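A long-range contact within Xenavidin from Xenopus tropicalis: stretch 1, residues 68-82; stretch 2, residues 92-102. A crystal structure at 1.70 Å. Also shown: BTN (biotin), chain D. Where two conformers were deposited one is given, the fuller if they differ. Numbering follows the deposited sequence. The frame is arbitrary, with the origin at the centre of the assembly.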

# COMPACT_ATOMS: atom_id res chain seq x y z
N HIS B 68 -11.14 -3.50 -15.36
CA HIS B 68 -12.42 -4.14 -15.00
C HIS B 68 -12.35 -5.61 -15.44
O HIS B 68 -12.74 -5.95 -16.54
CB HIS B 68 -13.51 -3.36 -15.74
CG HIS B 68 -14.92 -3.83 -15.50
ND1 HIS B 68 -15.29 -4.64 -14.45
CD2 HIS B 68 -16.05 -3.53 -16.17
CE1 HIS B 68 -16.60 -4.88 -14.53
NE2 HIS B 68 -17.08 -4.17 -15.54
N TRP B 69 -11.82 -6.47 -14.57
CA TRP B 69 -11.52 -7.85 -14.98
C TRP B 69 -12.79 -8.49 -15.51
O TRP B 69 -13.82 -8.49 -14.82
CB TRP B 69 -10.98 -8.68 -13.80
CG TRP B 69 -9.72 -8.08 -13.25
CD1 TRP B 69 -9.58 -7.46 -12.05
CD2 TRP B 69 -8.44 -8.02 -13.90
NE1 TRP B 69 -8.27 -7.02 -11.89
CE2 TRP B 69 -7.56 -7.34 -13.02
CE3 TRP B 69 -7.96 -8.48 -15.14
CZ2 TRP B 69 -6.20 -7.11 -13.33
CZ3 TRP B 69 -6.60 -8.22 -15.47
CH2 TRP B 69 -5.74 -7.56 -14.56
N ALA B 70 -12.67 -9.12 -16.68
CA ALA B 70 -13.81 -9.70 -17.36
C ALA B 70 -14.20 -11.08 -16.84
O ALA B 70 -15.24 -11.63 -17.23
CB ALA B 70 -13.51 -9.75 -18.88
N PHE B 71 -13.38 -11.65 -15.96
CA PHE B 71 -13.47 -13.07 -15.61
C PHE B 71 -13.56 -13.29 -14.09
O PHE B 71 -13.54 -14.43 -13.61
CB PHE B 71 -12.28 -13.83 -16.21
CG PHE B 71 -10.95 -13.26 -15.81
CD1 PHE B 71 -10.31 -13.69 -14.66
CD2 PHE B 71 -10.35 -12.28 -16.60
CE1 PHE B 71 -9.10 -13.16 -14.27
CE2 PHE B 71 -9.16 -11.71 -16.23
CZ PHE B 71 -8.51 -12.13 -15.06
N SER B 72 -13.65 -12.19 -13.34
CA SER B 72 -13.73 -12.28 -11.87
C SER B 72 -14.47 -11.05 -11.32
O SER B 72 -14.72 -10.10 -12.09
CB SER B 72 -12.33 -12.36 -11.25
OG SER B 72 -11.76 -11.09 -11.21
N ASP B 73 -14.82 -11.09 -10.03
CA ASP B 73 -15.47 -9.91 -9.42
C ASP B 73 -14.50 -8.92 -8.80
O ASP B 73 -14.91 -7.99 -8.08
CB ASP B 73 -16.55 -10.34 -8.40
CG ASP B 73 -17.68 -11.15 -9.06
OD1 ASP B 73 -17.98 -10.90 -10.25
OD2 ASP B 73 -18.25 -12.04 -8.38
N SER B 74 -13.21 -9.06 -9.14
CA SER B 74 -12.14 -8.16 -8.67
C SER B 74 -11.97 -6.92 -9.52
O SER B 74 -12.49 -6.84 -10.64
CB SER B 74 -10.80 -8.91 -8.69
OG SER B 74 -10.87 -10.06 -7.86
N ILE B 75 -11.25 -5.93 -8.99
CA ILE B 75 -10.87 -4.72 -9.73
C ILE B 75 -9.42 -4.46 -9.35
O ILE B 75 -9.00 -4.79 -8.23
CB ILE B 75 -11.71 -3.50 -9.27
CG1 ILE B 75 -13.20 -3.60 -9.70
CG2 ILE B 75 -11.04 -2.20 -9.75
CD1 ILE B 75 -13.46 -3.41 -11.20
N THR B 76 -8.63 -3.95 -10.29
CA THR B 76 -7.27 -3.51 -9.93
C THR B 76 -7.06 -2.11 -10.47
O THR B 76 -7.52 -1.80 -11.59
CB THR B 76 -6.19 -4.43 -10.50
OG1 THR B 76 -6.46 -5.77 -10.08
CG2 THR B 76 -4.78 -3.99 -10.04
N VAL B 77 -6.39 -1.28 -9.67
CA VAL B 77 -5.99 0.07 -10.11
C VAL B 77 -4.48 0.16 -10.07
O VAL B 77 -3.85 -0.43 -9.20
CB VAL B 77 -6.64 1.21 -9.26
CG1 VAL B 77 -8.20 1.26 -9.49
CG2 VAL B 77 -6.33 1.08 -7.74
N TRP B 78 -3.91 0.87 -11.04
CA TRP B 78 -2.47 1.15 -11.08
C TRP B 78 -2.26 2.64 -11.15
O TRP B 78 -3.02 3.36 -11.82
CB TRP B 78 -1.84 0.62 -12.36
CG TRP B 78 -1.59 -0.87 -12.46
CD1 TRP B 78 -0.37 -1.49 -12.38
CD2 TRP B 78 -2.53 -1.90 -12.79
NE1 TRP B 78 -0.49 -2.83 -12.65
CE2 TRP B 78 -1.81 -3.11 -12.89
CE3 TRP B 78 -3.92 -1.91 -13.01
CZ2 TRP B 78 -2.43 -4.33 -13.19
CZ3 TRP B 78 -4.54 -3.12 -13.32
CH2 TRP B 78 -3.81 -4.30 -13.41
N THR B 79 -1.18 3.10 -10.53
CA THR B 79 -0.73 4.49 -10.77
C THR B 79 0.79 4.53 -10.83
O THR B 79 1.49 3.76 -10.14
CB THR B 79 -1.32 5.49 -9.75
OG1 THR B 79 -1.00 6.82 -10.16
CG2 THR B 79 -0.75 5.30 -8.33
N GLY B 80 1.34 5.41 -11.66
CA GLY B 80 2.77 5.39 -11.84
C GLY B 80 3.26 6.57 -12.60
O GLY B 80 2.51 7.53 -12.81
N GLN B 81 4.49 6.47 -13.05
CA GLN B 81 5.11 7.53 -13.81
C GLN B 81 6.01 6.90 -14.86
O GLN B 81 6.65 5.89 -14.62
CB GLN B 81 5.89 8.47 -12.90
CG GLN B 81 6.36 9.80 -13.61
CD GLN B 81 6.98 10.82 -12.65
OE1 GLN B 81 7.07 10.60 -11.44
NE2 GLN B 81 7.43 11.93 -13.20
N CYS B 82 6.06 7.53 -16.03
CA CYS B 82 6.95 7.11 -17.10
C CYS B 82 8.28 7.87 -17.06
O CYS B 82 8.32 9.11 -16.93
CB CYS B 82 6.27 7.32 -18.46
SG CYS B 82 7.21 6.60 -19.85
N LEU B 92 7.62 2.29 -17.36
CA LEU B 92 6.56 2.78 -16.50
C LEU B 92 6.78 2.14 -15.14
O LEU B 92 6.69 0.90 -15.03
CB LEU B 92 5.18 2.38 -17.02
CG LEU B 92 4.89 2.59 -18.50
CD1 LEU B 92 3.48 2.13 -18.83
CD2 LEU B 92 5.06 4.05 -18.83
N HIS B 93 7.05 2.96 -14.13
CA HIS B 93 7.06 2.50 -12.74
C HIS B 93 5.69 2.66 -12.13
O HIS B 93 5.18 3.76 -12.03
CB HIS B 93 8.10 3.28 -11.89
CG HIS B 93 9.52 2.98 -12.24
ND1 HIS B 93 10.04 1.71 -12.21
CD2 HIS B 93 10.54 3.80 -12.55
CE1 HIS B 93 11.32 1.75 -12.54
NE2 HIS B 93 11.65 3.01 -12.76
N THR B 94 5.11 1.55 -11.66
CA THR B 94 3.75 1.54 -11.13
C THR B 94 3.65 0.84 -9.78
O THR B 94 4.45 -0.02 -9.43
CB THR B 94 2.75 0.82 -12.07
OG1 THR B 94 2.92 -0.60 -11.99
CG2 THR B 94 2.92 1.35 -13.57
N MET B 95 2.63 1.25 -9.06
CA MET B 95 2.14 0.45 -7.97
C MET B 95 0.67 0.22 -8.17
O MET B 95 0.00 0.98 -8.91
CB MET B 95 2.44 1.14 -6.66
CG MET B 95 3.93 1.35 -6.53
SD MET B 95 4.37 1.68 -4.86
CE MET B 95 4.27 0.01 -4.19
N TRP B 96 0.15 -0.85 -7.60
CA TRP B 96 -1.22 -1.23 -7.84
C TRP B 96 -1.93 -1.68 -6.58
O TRP B 96 -1.28 -2.07 -5.62
CB TRP B 96 -1.33 -2.36 -8.91
CG TRP B 96 -0.43 -3.56 -8.70
CD1 TRP B 96 0.77 -3.79 -9.28
CD2 TRP B 96 -0.69 -4.69 -7.86
NE1 TRP B 96 1.31 -5.00 -8.86
CE2 TRP B 96 0.43 -5.58 -7.99
CE3 TRP B 96 -1.74 -5.06 -7.01
CZ2 TRP B 96 0.51 -6.80 -7.31
CZ3 TRP B 96 -1.64 -6.30 -6.31
CH2 TRP B 96 -0.54 -7.14 -6.49
N LEU B 97 -3.27 -1.58 -6.58
CA LEU B 97 -4.09 -2.17 -5.52
C LEU B 97 -5.07 -3.09 -6.23
O LEU B 97 -5.74 -2.68 -7.18
CB LEU B 97 -4.88 -1.07 -4.78
CG LEU B 97 -4.09 -0.06 -3.94
CD1 LEU B 97 -5.02 1.12 -3.48
CD2 LEU B 97 -3.42 -0.79 -2.74
N LEU B 98 -5.15 -4.33 -5.73
CA LEU B 98 -6.08 -5.34 -6.24
C LEU B 98 -7.16 -5.57 -5.20
O LEU B 98 -6.89 -6.03 -4.07
CB LEU B 98 -5.30 -6.62 -6.52
CG LEU B 98 -6.05 -7.95 -6.65
CD1 LEU B 98 -7.09 -7.94 -7.74
CD2 LEU B 98 -5.01 -9.06 -6.89
N ARG B 99 -8.38 -5.21 -5.58
CA ARG B 99 -9.55 -5.39 -4.73
C ARG B 99 -10.25 -6.69 -5.04
O ARG B 99 -10.68 -6.90 -6.18
CB ARG B 99 -10.53 -4.22 -4.93
CG ARG B 99 -11.81 -4.41 -4.10
CD ARG B 99 -11.53 -4.19 -2.61
NE ARG B 99 -12.52 -4.87 -1.77
CZ ARG B 99 -12.81 -4.52 -0.52
NH1 ARG B 99 -12.21 -3.46 0.02
NH2 ARG B 99 -13.69 -5.22 0.18
N SER B 100 -10.40 -7.54 -4.03
CA SER B 100 -11.24 -8.72 -4.23
C SER B 100 -12.61 -8.51 -3.62
O SER B 100 -12.78 -7.73 -2.68
CB SER B 100 -10.58 -9.98 -3.69
OG SER B 100 -10.03 -9.74 -2.42
N SER B 101 -13.59 -9.20 -4.18
CA SER B 101 -14.93 -9.12 -3.68
C SER B 101 -15.15 -9.97 -2.42
O SER B 101 -15.06 -11.21 -2.46
CB SER B 101 -15.91 -9.49 -4.80
OG SER B 101 -17.21 -9.52 -4.29
N GLN B 102 -15.41 -9.29 -1.31
CA GLN B 102 -15.72 -9.90 -0.05
C GLN B 102 -17.22 -10.12 0.17
O GLN B 102 -18.06 -9.38 -0.38
CB GLN B 102 -15.12 -9.08 1.10
CG GLN B 102 -13.59 -8.92 1.01
CD GLN B 102 -12.89 -10.24 0.80
OE1 GLN B 102 -13.13 -11.20 1.53
NE2 GLN B 102 -12.09 -10.32 -0.25
C11 BTN D . -8.54 -12.00 -10.28
O11 BTN D . -9.49 -11.89 -9.46
O12 BTN D . -7.91 -13.09 -10.30
C10 BTN D . -8.16 -10.86 -11.21
C9 BTN D . -6.75 -11.01 -11.77
C8 BTN D . -5.73 -10.28 -10.88
C7 BTN D . -4.44 -9.94 -11.62
C2 BTN D . -3.44 -9.18 -10.74
S1 BTN D . -3.95 -7.61 -10.46
C6 BTN D . -2.25 -7.04 -10.10
C5 BTN D . -1.22 -7.96 -10.72
N1 BTN D . -0.55 -7.44 -11.92
C3 BTN D . -0.79 -8.24 -12.97
O3 BTN D . -0.08 -8.26 -14.18
N2 BTN D . -1.78 -9.08 -12.69
C4 BTN D . -1.99 -9.17 -11.25
O HOH W 1 -12.92 -10.96 -6.23

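Strands 75-82 and 92-99 run antiparallel as neighbours in a sheet, and the two stretches bury 780 Å² between them. The backbone does most of the joining. Four residue pairs each exchange two hydrogen bonds. Ile75 N donates to Arg99 O at 3.0 Å, and Arg99 N to Ile75 O at 2.8 Å. Val77 and Leu97 pair in the same way, as do Thr79 with Met95 and Gln81 with His93. These bonds satisfy the amide and carbonyl of all eight residues.

Between these pairs the chains approach more closely. At Gly80 and Thr94 the CA atoms are 4.0 Å apart, and Gly80 CA lies 2.9 Å from His93 O. Glycine suits this place, because a CB here would clash with that oxygen and with Thr94 CG2.

The face bearing Thr76, Trp78, Trp96 and Leu98 meets biotin. Trp96 CB sits over the five-membered ring of Trp78, 3.7 Å from Trp78 CD1. The two indole planes are inclined at 54°. One face of the Trp96 ring covers biotin, with Trp96 CD2 3.6 Å from BTN C6. Thr76 OG1 accepts a hydrogen bond from Trp69 NE1 at 2.8 Å, which satisfies that buried indole donor. The same Thr76 OG1 lies 3.1 Å from BTN S1.

On the other face, Val77 CG2 packs against Leu97 CB at 3.9 Å. The polar ends of Thr79, Gln81 and His93 are hydrogen-bonded elsewhere in the structure.

Beyond the strand end, Ser74 OG donates to BTN O11 at 2.8 Å and accepts from a water, also at 2.8 Å. That water accepts from Ser101 N at 2.8 Å, bridging the two stretches. Ser72 OG also donates to BTN O11, at 3.0 Å, and accepts from Ser74 N at 3.2 Å. Arg99 NE donates to Ser100 O at 3.0 Å.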